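Local structure of glycoside hydrolase family 88 protein (Bacteroides vulgatus, 4Q88) at residues A[26-31]-A[46-51]; A[52-57]-A[354-359]; A[110-115]-A[155-160]; A[217-222]-A[234-239]. The protein is of unknown function but, as a member of glycoside hydrolase family 88, probably acts as a hydrolase. All coordinates share one frame; numbering follows the deposited sequence. Where two conformers were deposited one is given.

Contact 1: residues A[26-31]-A[46-51]; sequences RYQSMH and TGNMEV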
loop_
_atom_site.group_PDB
_atom_site.type_symbol
_atom_site.label_atom_id
_atom_site.label_comp_id
_atom_site.label_asym_id
_atom_site.label_seq_id
_atom_site.Cartn_x
_atom_site.Cartn_y
_atom_site.Cartn_z
ATOM N N ARG A 26 6.859 18.377 7.489
ATOM C CA ARG A 26 6.389 19.233 6.389
ATOM C C ARG A 26 4.946 18.922 6.090
ATOM O O ARG A 26 4.104 19.829 6.011
ATOM C CB ARG A 26 7.243 19.046 5.149
ATOM C CG ARG A 26 6.859 19.970 3.979
ATOM C CD ARG A 26 7.275 19.400 2.644
ATOM N NE ARG A 26 6.452 19.873 1.528
ATOM C CZ ARG A 26 5.416 19.211 0.983
ATOM N NH1 ARG A 26 5.001 17.999 1.446
ATOM N NH2 ARG A 26 4.772 19.778 -0.050
ATOM N N TYR A 27 4.623 17.634 5.944
ATOM C CA TYR A 27 3.251 17.272 5.590
ATOM C C TYR A 27 2.242 17.694 6.685
ATOM O O TYR A 27 1.219 18.323 6.391
ATOM C CB TYR A 27 3.147 15.756 5.288
ATOM C CG TYR A 27 1.784 15.407 4.845
ATOM C CD1 TYR A 27 1.415 15.566 3.520
ATOM C CD2 TYR A 27 0.841 14.964 5.739
ATOM C CE1 TYR A 27 0.133 15.298 3.107
ATOM C CE2 TYR A 27 -0.446 14.692 5.340
ATOM C CZ TYR A 27 -0.786 14.850 4.017
ATOM O OH TYR A 27 -2.059 14.573 3.595
ATOM N N GLN A 28 2.550 17.389 7.953
ATOM C CA GLN A 28 1.618 17.687 9.034
ATOM C C GLN A 28 1.506 19.187 9.315
ATOM O O GLN A 28 0.444 19.649 9.733
ATOM C CB GLN A 28 1.972 16.916 10.317
ATOM C CG GLN A 28 1.847 15.409 10.118
ATOM C CD GLN A 28 2.018 14.586 11.370
ATOM O OE1 GLN A 28 2.164 15.107 12.473
ATOM N NE2 GLN A 28 1.945 13.271 11.207
ATOM N N SER A 29 2.572 19.948 9.056
ATOM C CA SER A 29 2.517 21.396 9.285
ATOM C C SER A 29 1.673 22.050 8.204
ATOM O O SER A 29 1.004 23.039 8.457
ATOM C CB SER A 29 3.925 22.020 9.316
ATOM O OG SER A 29 4.526 22.008 8.032
HETATM N N MSE A 30 1.693 21.479 7.001
HETATM C CA MSE A 30 0.984 22.036 5.853
HETATM C C MSE A 30 -0.458 21.621 5.750
HETATM O O MSE A 30 -1.255 22.335 5.171
HETATM C CB MSE A 30 1.625 21.587 4.543
HETATM C CG MSE A 30 2.825 22.432 4.129
HETATM SE SE MSE A 30 3.543 21.672 2.454
HETATM C CE MSE A 30 2.020 21.963 1.229
ATOM N N HIS A 31 -0.819 20.463 6.296
ATOM C CA HIS A 31 -2.148 19.905 6.119
ATOM C C HIS A 31 -2.803 19.574 7.455
ATOM O O HIS A 31 -2.255 18.829 8.255
ATOM C CB HIS A 31 -2.047 18.612 5.272
ATOM C CG HIS A 31 -1.425 18.823 3.932
ATOM N ND1 HIS A 31 -2.154 19.238 2.840
ATOM C CD2 HIS A 31 -0.140 18.734 3.514
ATOM C CE1 HIS A 31 -1.349 19.368 1.798
ATOM N NE2 HIS A 31 -0.124 19.067 2.182
ATOM N N THR A 46 -1.457 5.213 7.068
ATOM C CA THR A 46 -0.613 3.996 7.201
ATOM C C THR A 46 0.891 4.309 7.304
ATOM O O THR A 46 1.608 3.710 8.117
ATOM C CB THR A 46 -0.896 2.913 6.106
ATOM O OG1 THR A 46 -0.421 3.304 4.807
ATOM C CG2 THR A 46 -2.362 2.621 6.042
ATOM N N GLY A 47 1.373 5.271 6.536
ATOM C CA GLY A 47 2.739 5.727 6.661
ATOM C C GLY A 47 3.034 6.369 7.989
ATOM O O GLY A 47 4.034 6.072 8.649
ATOM N N ASN A 48 2.130 7.243 8.420
ATOM C CA ASN A 48 2.290 7.897 9.728
ATOM C C ASN A 48 2.323 6.888 10.866
ATOM O O ASN A 48 3.138 6.988 11.796
ATOM C CB ASN A 48 1.194 8.922 9.953
ATOM C CG ASN A 48 1.478 9.809 11.166
ATOM O OD1 ASN A 48 2.563 10.350 11.301
ATOM N ND2 ASN A 48 0.512 9.971 12.012
HETATM N N MSE A 49 1.462 5.861 10.810
HETATM C CA MSE A 49 1.474 4.855 11.867
HETATM C C MSE A 49 2.795 4.064 11.862
HETATM O O MSE A 49 3.312 3.615 12.933
HETATM C CB MSE A 49 0.211 3.959 11.682
HETATM C CG MSE A 49 -1.164 4.608 11.915
HETATM SE SE MSE A 49 -1.154 5.528 13.660
HETATM C CE MSE A 49 -0.692 4.119 14.901
ATOM N N GLU A 50 3.343 3.844 10.676
ATOM C CA GLU A 50 4.684 3.233 10.554
ATOM C C GLU A 50 5.756 4.098 11.242
ATOM O O GLU A 50 6.581 3.579 12.025
ATOM C CB GLU A 50 5.046 3.002 9.105
ATOM C CG GLU A 50 6.155 1.988 8.919
ATOM C CD GLU A 50 5.703 0.559 9.204
ATOM O OE1 GLU A 50 4.496 0.239 9.085
ATOM O OE2 GLU A 50 6.564 -0.288 9.560
ATOM N N VAL A 51 5.715 5.396 11.002
ATOM C CA VAL A 51 6.629 6.351 11.702
ATOM C C VAL A 51 6.440 6.310 13.215
ATOM O O VAL A 51 7.421 6.298 13.965
ATOM C CB VAL A 51 6.484 7.789 11.192
ATOM C CG1 VAL A 51 7.505 8.707 11.853
ATOM C CG2 VAL A 51 6.696 7.814 9.699
#
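Gln28 and Asn48 meet through their amides, Gln28 NE2 lying 3.0 Å from Asn48 OD1. The pair links helices 13-30 and 39-55 of the (alpha/alpha)6 barrel expected of the six-hairpin clan, and it is narrow: no other residues of 26-31 and 46-51 touch, the nearest CA atoms, those of Gln28 and Asn48, are 9.8 Å apart, and only 65 Å² is buried. The gap is spanned mainly by Gln28. Its CG lies anti to the carbonyl carbon, and an extended chain beyond it (chi2 -173°) carries the amide straight out from its helix. The two side chains cross at roughly a right angle with their amide planes 74° apart, so the amides approach without stacking; NE2 also comes within 3.5 Å of Asn48 CG.

Outside the pair, both amides have firm partners. Gln28 NE2 is hydrogen-bonded to Tyr44 OH, and Asn48 OD1 accepts from Asn24 ND2. Asn48 ND2 bonds to Ser64 OG and Tyr60 O, tying this buried amide to helix 58-70 and probably fixing its rotation. One turn along from Gln28, the last turn of helix 13-30 closes with His31 N bonded to Tyr27 O at 3.0 Å. There the imidazole bends back over one face of the Tyr27 ring, with His31 CD2 3.4 Å above the plane of that ring, displaced toward its rim.

Contact 2: residues A[52-57]-A[354-359]; sequences CALTGN and RVRFLQ
The closing turn of helix 39-55 packs here against the chain's C-terminal helix, 341-358, bringing together two helices from near opposite ends of the sequence in the presumed (alpha/alpha)6 barrel: Leu54 sits against Val355 and Arg356. Its two methyls divide the work. Leu54 CD1 is 3.9 Å from Val355 CG1, and Leu54 CD2 is 4.0 Å from Val355 CG2, so each branch of the leucine faces one branch of the valine. CD1 has a second role, standing 3.9 Å above the plane of the Arg356 guanidinium and over its centre. The arginine can lie beneath it because its chain is straight from CG to NE (chi2 -171°, chi3 -180°), running past Leu54 in the opposite direction.

Polar contact is indirect. Ala53 O lies at the guanidinium edge, 3.7 Å from Arg356 NH2, and a water completes the link: it donates to Ala53 O at 3.0 Å and accepts from Arg356 NH1 at 3.2 Å. Beyond Leu54 the chain leaves the helix through an ST turn, Asn57 N bonding to Thr55 OG1 at 3.2 Å, with Gly56 taking the positive phi (66°).

Helix 13-30 backs the apolar part, its Ile20 touching Leu54 and its Leu16 touching Val355. On another side, Arg356 rests on Asn287 of helix 272-287, while Cys52 packs against helix 58-70.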
loop_
_atom_site.group_PDB
_atom_site.type_symbol
_atom_site.label_atom_id
_atom_site.label_comp_id
_atom_site.label_asym_id
_atom_site.label_seq_id
_atom_site.Cartn_x
_atom_site.Cartn_y
_atom_site.Cartn_z
ATOM N N CYS A 52 5.188 6.239 13.656
ATOM C CA CYS A 52 4.926 6.123 15.101
ATOM C C CYS A 52 5.479 4.845 15.674
ATOM O O CYS A 52 6.036 4.828 16.812
ATOM C CB CYS A 52 3.462 6.214 15.430
ATOM S SG CYS A 52 2.759 7.820 15.096
ATOM N N ALA A 53 5.370 3.744 14.947
ATOM C CA ALA A 53 5.988 2.506 15.414
ATOM C C ALA A 53 7.505 2.609 15.551
ATOM O O ALA A 53 8.121 1.986 16.412
ATOM C CB ALA A 53 5.633 1.341 14.472
ATOM N N LEU A 54 8.137 3.313 14.618
ATOM C CA LEU A 54 9.592 3.411 14.572
ATOM C C LEU A 54 10.085 4.396 15.614
ATOM O O LEU A 54 11.177 4.213 16.138
ATOM C CB LEU A 54 10.068 3.917 13.218
ATOM C CG LEU A 54 11.554 3.997 12.985
ATOM C CD1 LEU A 54 12.160 2.611 12.847
ATOM C CD2 LEU A 54 11.808 4.828 11.733
ATOM N N THR A 55 9.295 5.412 15.906
ATOM C CA THR A 55 9.793 6.564 16.663
ATOM C C THR A 55 9.106 6.837 17.993
ATOM O O THR A 55 9.637 7.561 18.843
ATOM C CB THR A 55 9.686 7.888 15.847
ATOM O OG1 THR A 55 8.308 8.268 15.684
ATOM C CG2 THR A 55 10.423 7.810 14.504
ATOM N N GLY A 56 7.902 6.344 18.165
ATOM C CA GLY A 56 7.115 6.661 19.331
ATOM C C GLY A 56 6.668 8.090 19.484
ATOM O O GLY A 56 6.273 8.502 20.575
ATOM N N ASN A 57 6.684 8.849 18.403
ATOM C CA ASN A 57 6.450 10.274 18.470
ATOM C C ASN A 57 4.988 10.555 18.807
ATOM O O ASN A 57 4.088 10.212 18.046
ATOM C CB ASN A 57 6.885 10.944 17.161
ATOM C CG ASN A 57 6.735 12.457 17.190
ATOM O OD1 ASN A 57 5.646 12.977 17.362
ATOM N ND2 ASN A 57 7.839 13.169 17.000
ATOM N N ARG A 354 13.979 1.177 5.933
ATOM C CA ARG A 354 15.387 1.402 5.710
ATOM C C ARG A 354 16.155 1.593 7.036
ATOM O O ARG A 354 17.253 1.063 7.191
ATOM C CB ARG A 354 15.611 2.604 4.840
ATOM C CG ARG A 354 17.067 2.885 4.482
ATOM C CD ARG A 354 17.674 1.769 3.635
ATOM N NE ARG A 354 19.019 2.154 3.230
ATOM C CZ ARG A 354 19.855 1.447 2.489
ATOM N NH1 ARG A 354 19.551 0.263 1.981
ATOM N NH2 ARG A 354 21.027 1.977 2.239
ATOM N N VAL A 355 15.559 2.329 7.966
ATOM C CA VAL A 355 16.148 2.467 9.319
ATOM C C VAL A 355 16.301 1.080 9.937
ATOM O O VAL A 355 17.380 0.743 10.470
ATOM C CB VAL A 355 15.295 3.377 10.233
ATOM C CG1 VAL A 355 15.855 3.354 11.665
ATOM C CG2 VAL A 355 15.268 4.769 9.697
ATOM N N ARG A 356 15.269 0.225 9.837
ATOM C CA ARG A 356 15.339 -1.084 10.406
ATOM C C ARG A 356 16.390 -1.950 9.721
ATOM O O ARG A 356 16.997 -2.792 10.334
ATOM C CB ARG A 356 13.977 -1.776 10.449
ATOM C CG ARG A 356 12.864 -0.977 11.106
ATOM C CD ARG A 356 11.626 -1.843 11.282
ATOM N NE ARG A 356 10.519 -1.109 11.914
ATOM C CZ ARG A 356 10.415 -0.873 13.227
ATOM N NH1 ARG A 356 11.337 -1.349 14.047
ATOM N NH2 ARG A 356 9.379 -0.183 13.725
ATOM N N PHE A 357 16.609 -1.748 8.436
ATOM C CA PHE A 357 17.644 -2.489 7.687
ATOM C C PHE A 357 19.069 -2.067 8.099
ATOM O O PHE A 357 19.986 -2.857 7.986
ATOM C CB PHE A 357 17.361 -2.211 6.180
ATOM C CG PHE A 357 18.376 -2.738 5.227
ATOM C CD1 PHE A 357 18.223 -4.004 4.658
ATOM C CD2 PHE A 357 19.452 -1.959 4.832
ATOM C CE1 PHE A 357 19.149 -4.492 3.743
ATOM C CE2 PHE A 357 20.391 -2.448 3.933
ATOM C CZ PHE A 357 20.231 -3.708 3.371
ATOM N N LEU A 358 19.248 -0.836 8.564
ATOM C CA LEU A 358 20.569 -0.329 8.898
ATOM C C LEU A 358 20.965 -0.842 10.276
ATOM O O LEU A 358 22.104 -0.750 10.668
ATOM C CB LEU A 358 20.619 1.191 8.859
ATOM C CG LEU A 358 20.574 1.768 7.445
ATOM C CD1 LEU A 358 20.889 3.255 7.538
ATOM C CD2 LEU A 358 21.557 1.109 6.494
ATOM N N GLN A 359 19.979 -1.382 10.971
ATOM C CA GLN A 359 20.125 -2.279 12.121
ATOM C C GLN A 359 19.471 -1.462 13.212
ATOM O O GLN A 359 18.254 -1.561 13.437
ATOM C CB GLN A 359 21.586 -2.693 12.431
ATOM C CG GLN A 359 21.816 -3.347 13.799
ATOM C CD GLN A 359 21.792 -4.883 13.815
ATOM O OE1 GLN A 359 20.743 -5.521 13.624
ATOM N NE2 GLN A 359 22.945 -5.480 14.101
ATOM O OXT GLN A 359 20.136 -0.622 13.819
HETATM O O HOH W 1 10.634 0.435 16.629
#

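Contact 3: residues A[110-115]-A[155-160]; sequences LYKLDP and MYDITK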
loop_
_atom_site.group_PDB
_atom_site.type_symbol
_atom_site.label_atom_id
_atom_site.label_comp_id
_atom_site.label_asym_id
_atom_site.label_seq_id
_atom_site.Cartn_x
_atom_site.Cartn_y
_atom_site.Cartn_z
ATOM N N LEU A 110 -4.786 2.182 16.134
ATOM C CA LEU A 110 -5.061 3.095 17.263
ATOM C C LEU A 110 -5.810 2.409 18.429
ATOM O O LEU A 110 -5.519 2.654 19.612
ATOM C CB LEU A 110 -5.801 4.325 16.759
ATOM C CG LEU A 110 -4.963 5.253 15.886
ATOM C CD1 LEU A 110 -5.854 6.302 15.259
ATOM C CD2 LEU A 110 -3.795 5.888 16.644
ATOM N N TYR A 111 -6.737 1.529 18.099
ATOM C CA TYR A 111 -7.371 0.672 19.104
ATOM C C TYR A 111 -6.367 -0.170 19.891
ATOM O O TYR A 111 -6.473 -0.315 21.132
ATOM C CB TYR A 111 -8.362 -0.242 18.414
ATOM C CG TYR A 111 -9.031 -1.223 19.335
ATOM C CD1 TYR A 111 -8.420 -2.401 19.679
ATOM C CD2 TYR A 111 -10.291 -0.950 19.868
ATOM C CE1 TYR A 111 -9.016 -3.325 20.536
ATOM C CE2 TYR A 111 -10.896 -1.869 20.730
ATOM C CZ TYR A 111 -10.242 -3.021 21.062
ATOM O OH TYR A 111 -10.829 -3.920 21.891
ATOM N N LYS A 112 -5.426 -0.810 19.199
ATOM C CA LYS A 112 -4.434 -1.590 19.940
ATOM C C LYS A 112 -3.678 -0.787 20.989
ATOM O O LYS A 112 -3.337 -1.314 22.069
ATOM C CB LYS A 112 -3.442 -2.262 18.977
ATOM C CG LYS A 112 -4.061 -3.427 18.225
ATOM C CD LYS A 112 -4.559 -4.553 19.147
ATOM C CE LYS A 112 -3.448 -5.144 20.003
ATOM N NZ LYS A 112 -2.362 -5.777 19.173
ATOM N N LEU A 113 -3.406 0.470 20.688
ATOM C CA LEU A 113 -2.720 1.355 21.639
ATOM C C LEU A 113 -3.566 1.750 22.831
ATOM O O LEU A 113 -3.031 1.937 23.943
ATOM C CB LEU A 113 -2.216 2.643 20.973
ATOM C CG LEU A 113 -1.289 2.433 19.796
ATOM C CD1 LEU A 113 -0.900 3.782 19.206
ATOM C CD2 LEU A 113 -0.056 1.640 20.197
ATOM N N ASP A 114 -4.873 1.890 22.619
ATOM C CA ASP A 114 -5.774 2.429 23.667
ATOM C C ASP A 114 -7.171 1.897 23.357
ATOM O O ASP A 114 -7.957 2.576 22.670
ATOM C CB ASP A 114 -5.720 3.958 23.622
ATOM C CG ASP A 114 -6.654 4.625 24.606
ATOM O OD1 ASP A 114 -6.908 4.040 25.677
ATOM O OD2 ASP A 114 -7.120 5.751 24.293
ATOM N N PRO A 115 -7.447 0.655 23.786
ATOM C CA PRO A 115 -8.674 -0.013 23.394
ATOM C C PRO A 115 -9.899 0.702 23.847
ATOM O O PRO A 115 -9.993 1.117 24.997
ATOM C CB PRO A 115 -8.562 -1.385 24.061
ATOM C CG PRO A 115 -7.088 -1.640 24.065
ATOM C CD PRO A 115 -6.492 -0.298 24.375
HETATM N N MSE A 155 -7.765 -6.953 11.950
HETATM C CA MSE A 155 -9.073 -7.206 12.625
HETATM C C MSE A 155 -9.043 -8.552 13.288
HETATM O O MSE A 155 -9.547 -8.701 14.427
HETATM C CB MSE A 155 -10.311 -7.078 11.713
HETATM C CG MSE A 155 -10.492 -5.652 11.108
HETATM SE SE MSE A 155 -10.633 -4.260 12.483
HETATM C CE MSE A 155 -12.210 -5.021 13.373
ATOM N N TYR A 156 -8.434 -9.548 12.643
ATOM C CA TYR A 156 -8.174 -10.845 13.292
ATOM C C TYR A 156 -7.367 -10.657 14.566
ATOM O O TYR A 156 -7.681 -11.272 15.618
ATOM C CB TYR A 156 -7.464 -11.857 12.365
ATOM C CG TYR A 156 -7.207 -13.131 13.098
ATOM C CD1 TYR A 156 -8.210 -14.082 13.220
ATOM C CD2 TYR A 156 -6.014 -13.342 13.811
ATOM C CE1 TYR A 156 -8.052 -15.231 13.981
ATOM C CE2 TYR A 156 -5.826 -14.509 14.576
ATOM C CZ TYR A 156 -6.853 -15.455 14.645
ATOM O OH TYR A 156 -6.715 -16.609 15.382
ATOM N N ASP A 157 -6.289 -9.870 14.503
ATOM C CA ASP A 157 -5.453 -9.680 15.696
ATOM C C ASP A 157 -6.284 -9.219 16.904
ATOM O O ASP A 157 -6.087 -9.693 18.069
ATOM C CB ASP A 157 -4.385 -8.624 15.399
ATOM C CG ASP A 157 -3.505 -8.361 16.574
ATOM O OD1 ASP A 157 -2.928 -9.329 17.089
ATOM O OD2 ASP A 157 -3.398 -7.205 16.966
ATOM N N ILE A 158 -7.232 -8.337 16.642
ATOM C CA ILE A 158 -8.163 -7.846 17.712
ATOM C C ILE A 158 -9.234 -8.854 18.117
ATOM O O ILE A 158 -9.365 -9.163 19.310
ATOM C CB ILE A 158 -8.815 -6.535 17.305
ATOM C CG1 ILE A 158 -7.731 -5.456 17.164
ATOM C CG2 ILE A 158 -9.868 -6.086 18.344
ATOM C CD1 ILE A 158 -8.183 -4.247 16.379
ATOM N N THR A 159 -9.984 -9.367 17.150
ATOM C CA THR A 159 -11.157 -10.171 17.428
ATOM C C THR A 159 -10.929 -11.642 17.661
ATOM O O THR A 159 -11.782 -12.329 18.281
ATOM C CB THR A 159 -12.162 -10.072 16.276
ATOM O OG1 THR A 159 -11.573 -10.604 15.099
ATOM C CG2 THR A 159 -12.623 -8.614 16.038
ATOM N N LYS A 160 -9.816 -12.141 17.128
ATOM C CA LYS A 160 -9.550 -13.555 16.921
ATOM C C LYS A 160 -10.658 -14.294 16.220
ATOM O O LYS A 160 -10.804 -15.494 16.397
ATOM C CB LYS A 160 -9.201 -14.254 18.251
ATOM C CG LYS A 160 -8.201 -13.497 19.091
ATOM C CD LYS A 160 -6.841 -13.372 18.440
ATOM C CE LYS A 160 -5.782 -13.059 19.487
ATOM N NZ LYS A 160 -4.950 -11.871 19.232
#
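Lys112 NZ donates to Asp157 OD2 at 2.8 Å, a salt bridge that uses the syn lone pair of the carboxylate oxygen. Lys160 completes a charge network from the other side of the aspartate: its NZ bonds to the backbone Asp157 O at 2.7 Å, in the carbonyl plane and on a lone pair, and makes a long salt bridge of 3.9 Å to Asp157 OD1. Lys112 NZ and Lys160 NZ remain 6.6 Å apart, and the carboxylate probably offsets much of their mutual repulsion. Lys112 reaches OD2 by curling, with chi2, chi3 and chi4 all close to -60°, and this bend lays its aliphatic part along Ile158, CD to CG1 at 3.8 Å. An asparagine in place of Asp157 would probably leave both lysine charges without their counter-ion and the Lys112 ammonium freer to swing into solvent.

Under the ionic layer lies apolar packing. Ile158 CG2 comes obliquely to the Tyr111 ring, 3.6 Å from CE1, while Ile158 CD1 is 3.8 Å from Tyr111 CD1. Pro115 CA lies above the centre of one face of that ring, holding it from its own segment.

The contact is at the protein surface, joining the C-terminal turns of helices 103-113 and 144-159. Helix 117-132 lies beneath the joint, its Ile120 touching both Tyr111 and Ile158, while Leu110 faces helix 58-70 and Tyr156 faces helix 163-179.

Contact 4: residues A[217-222]-A[234-239]; sequences AAFAKV and EEYITR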
loop_
_atom_site.group_PDB
_atom_site.type_symbol
_atom_site.label_atom_id
_atom_site.label_comp_id
_atom_site.label_asym_id
_atom_site.label_seq_id
_atom_site.Cartn_x
_atom_site.Cartn_y
_atom_site.Cartn_z
ATOM N N ALA A 217 3.628 -4.622 -1.324
ATOM C CA ALA A 217 3.603 -4.065 0.073
ATOM C C ALA A 217 2.470 -4.692 0.915
ATOM O O ALA A 217 2.654 -4.913 2.101
ATOM C CB ALA A 217 3.432 -2.575 0.051
ATOM N N ALA A 218 1.332 -4.945 0.280
ATOM C CA ALA A 218 0.240 -5.653 0.943
ATOM C C ALA A 218 0.644 -6.984 1.492
ATOM O O ALA A 218 0.293 -7.337 2.656
ATOM C CB ALA A 218 -0.982 -5.759 0.039
ATOM N N PHE A 219 1.322 -7.802 0.694
ATOM C CA PHE A 219 1.715 -9.117 1.185
ATOM C C PHE A 219 2.687 -9.000 2.322
ATOM O O PHE A 219 2.628 -9.783 3.287
ATOM C CB PHE A 219 2.320 -9.974 0.059
ATOM C CG PHE A 219 1.282 -10.614 -0.798
ATOM C CD1 PHE A 219 0.529 -11.643 -0.301
ATOM C CD2 PHE A 219 1.014 -10.174 -2.066
ATOM C CE1 PHE A 219 -0.438 -12.273 -1.064
ATOM C CE2 PHE A 219 -0.002 -10.737 -2.819
ATOM C CZ PHE A 219 -0.736 -11.805 -2.314
ATOM N N ALA A 220 3.590 -8.013 2.267
ATOM C CA ALA A 220 4.453 -7.783 3.441
ATOM C C ALA A 220 3.666 -7.449 4.698
ATOM O O ALA A 220 3.904 -8.034 5.811
ATOM C CB ALA A 220 5.448 -6.665 3.163
ATOM N N LYS A 221 2.690 -6.562 4.566
ATOM C CA LYS A 221 1.853 -6.215 5.707
ATOM C C LYS A 221 1.008 -7.399 6.227
ATOM O O LYS A 221 0.788 -7.537 7.446
ATOM C CB LYS A 221 0.980 -5.021 5.417
ATOM C CG LYS A 221 1.791 -3.717 5.342
ATOM C CD LYS A 221 1.033 -2.584 4.763
ATOM C CE LYS A 221 0.116 -1.878 5.696
ATOM N NZ LYS A 221 0.768 -1.230 6.884
ATOM N N VAL A 222 0.523 -8.224 5.314
ATOM C CA VAL A 222 -0.179 -9.433 5.708
ATOM C C VAL A 222 0.762 -10.333 6.534
ATOM O O VAL A 222 0.403 -10.743 7.672
ATOM C CB VAL A 222 -0.732 -10.200 4.503
ATOM C CG1 VAL A 222 -1.065 -11.643 4.882
ATOM C CG2 VAL A 222 -1.966 -9.535 3.943
ATOM N N GLU A 234 1.967 -20.200 3.962
ATOM C CA GLU A 234 2.979 -20.613 2.982
ATOM C C GLU A 234 2.601 -20.146 1.540
ATOM O O GLU A 234 3.502 -19.762 0.813
ATOM C CB GLU A 234 3.309 -22.073 3.038
ATOM C CG GLU A 234 4.016 -22.462 4.350
ATOM C CD GLU A 234 5.386 -21.795 4.576
ATOM O OE1 GLU A 234 6.053 -21.277 3.614
ATOM O OE2 GLU A 234 5.824 -21.763 5.756
ATOM N N GLU A 235 1.300 -20.108 1.218
ATOM C CA GLU A 235 0.871 -19.542 -0.069
ATOM C C GLU A 235 1.288 -18.070 -0.209
ATOM O O GLU A 235 1.720 -17.619 -1.282
ATOM C CB GLU A 235 -0.624 -19.686 -0.284
ATOM C CG GLU A 235 -1.067 -21.134 -0.480
ATOM C CD GLU A 235 -2.564 -21.254 -0.700
ATOM O OE1 GLU A 235 -3.160 -20.364 -1.343
ATOM O OE2 GLU A 235 -3.146 -22.237 -0.214
ATOM N N TYR A 236 1.081 -17.306 0.867
ATOM C CA TYR A 236 1.427 -15.887 0.813
ATOM C C TYR A 236 2.931 -15.681 0.704
ATOM O O TYR A 236 3.411 -14.825 -0.045
ATOM C CB TYR A 236 0.841 -15.127 2.015
ATOM C CG TYR A 236 -0.669 -15.328 2.222
ATOM C CD1 TYR A 236 -1.570 -15.442 1.148
ATOM C CD2 TYR A 236 -1.190 -15.419 3.522
ATOM C CE1 TYR A 236 -2.943 -15.619 1.359
ATOM C CE2 TYR A 236 -2.545 -15.549 3.754
ATOM C CZ TYR A 236 -3.430 -15.684 2.683
ATOM O OH TYR A 236 -4.763 -15.868 2.987
ATOM N N ILE A 237 3.702 -16.425 1.471
ATOM C CA ILE A 237 5.160 -16.355 1.362
ATOM C C ILE A 237 5.644 -16.673 -0.059
ATOM O O ILE A 237 6.499 -15.967 -0.618
ATOM C CB ILE A 237 5.860 -17.277 2.396
ATOM C CG1 ILE A 237 5.630 -16.696 3.762
ATOM C CG2 ILE A 237 7.350 -17.380 2.115
ATOM C CD1 ILE A 237 6.004 -17.629 4.909
ATOM N N THR A 238 5.080 -17.706 -0.667
ATOM C CA THR A 238 5.469 -18.089 -1.998
ATOM C C THR A 238 5.118 -16.986 -3.002
ATOM O O THR A 238 5.960 -16.661 -3.839
ATOM C CB THR A 238 4.774 -19.379 -2.425
ATOM O OG1 THR A 238 5.310 -20.448 -1.652
ATOM C CG2 THR A 238 5.026 -19.655 -3.864
ATOM N N ARG A 239 3.958 -16.375 -2.828
ATOM C CA ARG A 239 3.564 -15.294 -3.720
ATOM C C ARG A 239 4.514 -14.112 -3.531
ATOM O O ARG A 239 4.981 -13.524 -4.527
ATOM C CB ARG A 239 2.112 -14.902 -3.528
ATOM C CG ARG A 239 1.651 -13.731 -4.378
ATOM C CD ARG A 239 1.725 -13.985 -5.860
ATOM N NE ARG A 239 1.198 -15.293 -6.230
ATOM C CZ ARG A 239 -0.087 -15.613 -6.311
ATOM N NH1 ARG A 239 -1.024 -14.701 -6.161
ATOM N NH2 ARG A 239 -0.429 -16.845 -6.654
#
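Phe219 points its CB toward segment 234-239, and with chi1 at -81° its ring meets Tyr236 at its edge and Arg239 over one face. Along the ring, the first contact is made by Phe219 CD1, 4.2 Å from Tyr236 CB. One atom further, Phe219 CE1 lies 4.0 Å from Tyr236 CD1, the tyrosine carbon sitting near the plane of the phenylalanine ring. At the tip, Phe219 CZ is 3.7 Å from Arg239 CG, and CE2 on the far side is almost as close to the same carbon. This methylene makes a CH-pi contact with the ring, CG being 4.0 Å from the ring centroid and 27° off the normal.

The helices concerned, 209-225 and 233-249, follow each other in the chain and run roughly antiparallel, their short segments at 145° with axes 10.0 Å apart, as in the helical hairpins of an (alpha/alpha)6 barrel. With an alanine in place of Phe219, the Arg239 methylene would probably lose its aromatic platform and a gap would open beside Tyr236.

The Arg239 chain bends at chi2 and chi3, carrying its guanidinium to a salt bridge between NH1 and Asp176, a hydrogen bond from NH1 to Tyr187 OH and a cation-pi contact with Tyr180. Tyr236 is touched at its other delta carbon as well, Val222 CG1 lying 4.0 Å from Tyr236 CD2.

Overall arrangement
Contacts 1 and 2 share helix 39-55, their segments adjoining in sequence and their centres 15 Å apart. Contact 1 also touches contact 3 directly, Met49 CE packing 4.0 Å from Leu110 CD2, although their centres are 22 Å apart. Contact 2 joins parts of the chain almost 300 residues apart, and contacts 3 and 4 are nested inside the loop it closes. Contact 4 lies on the opposite side of the chain's centre from contact 1, centres 26 Å apart and nearest atoms about 5 Å. Helix 144-159 relates contacts 3 and 4: it carries residues 155-160, and its Met149 touches Phe219.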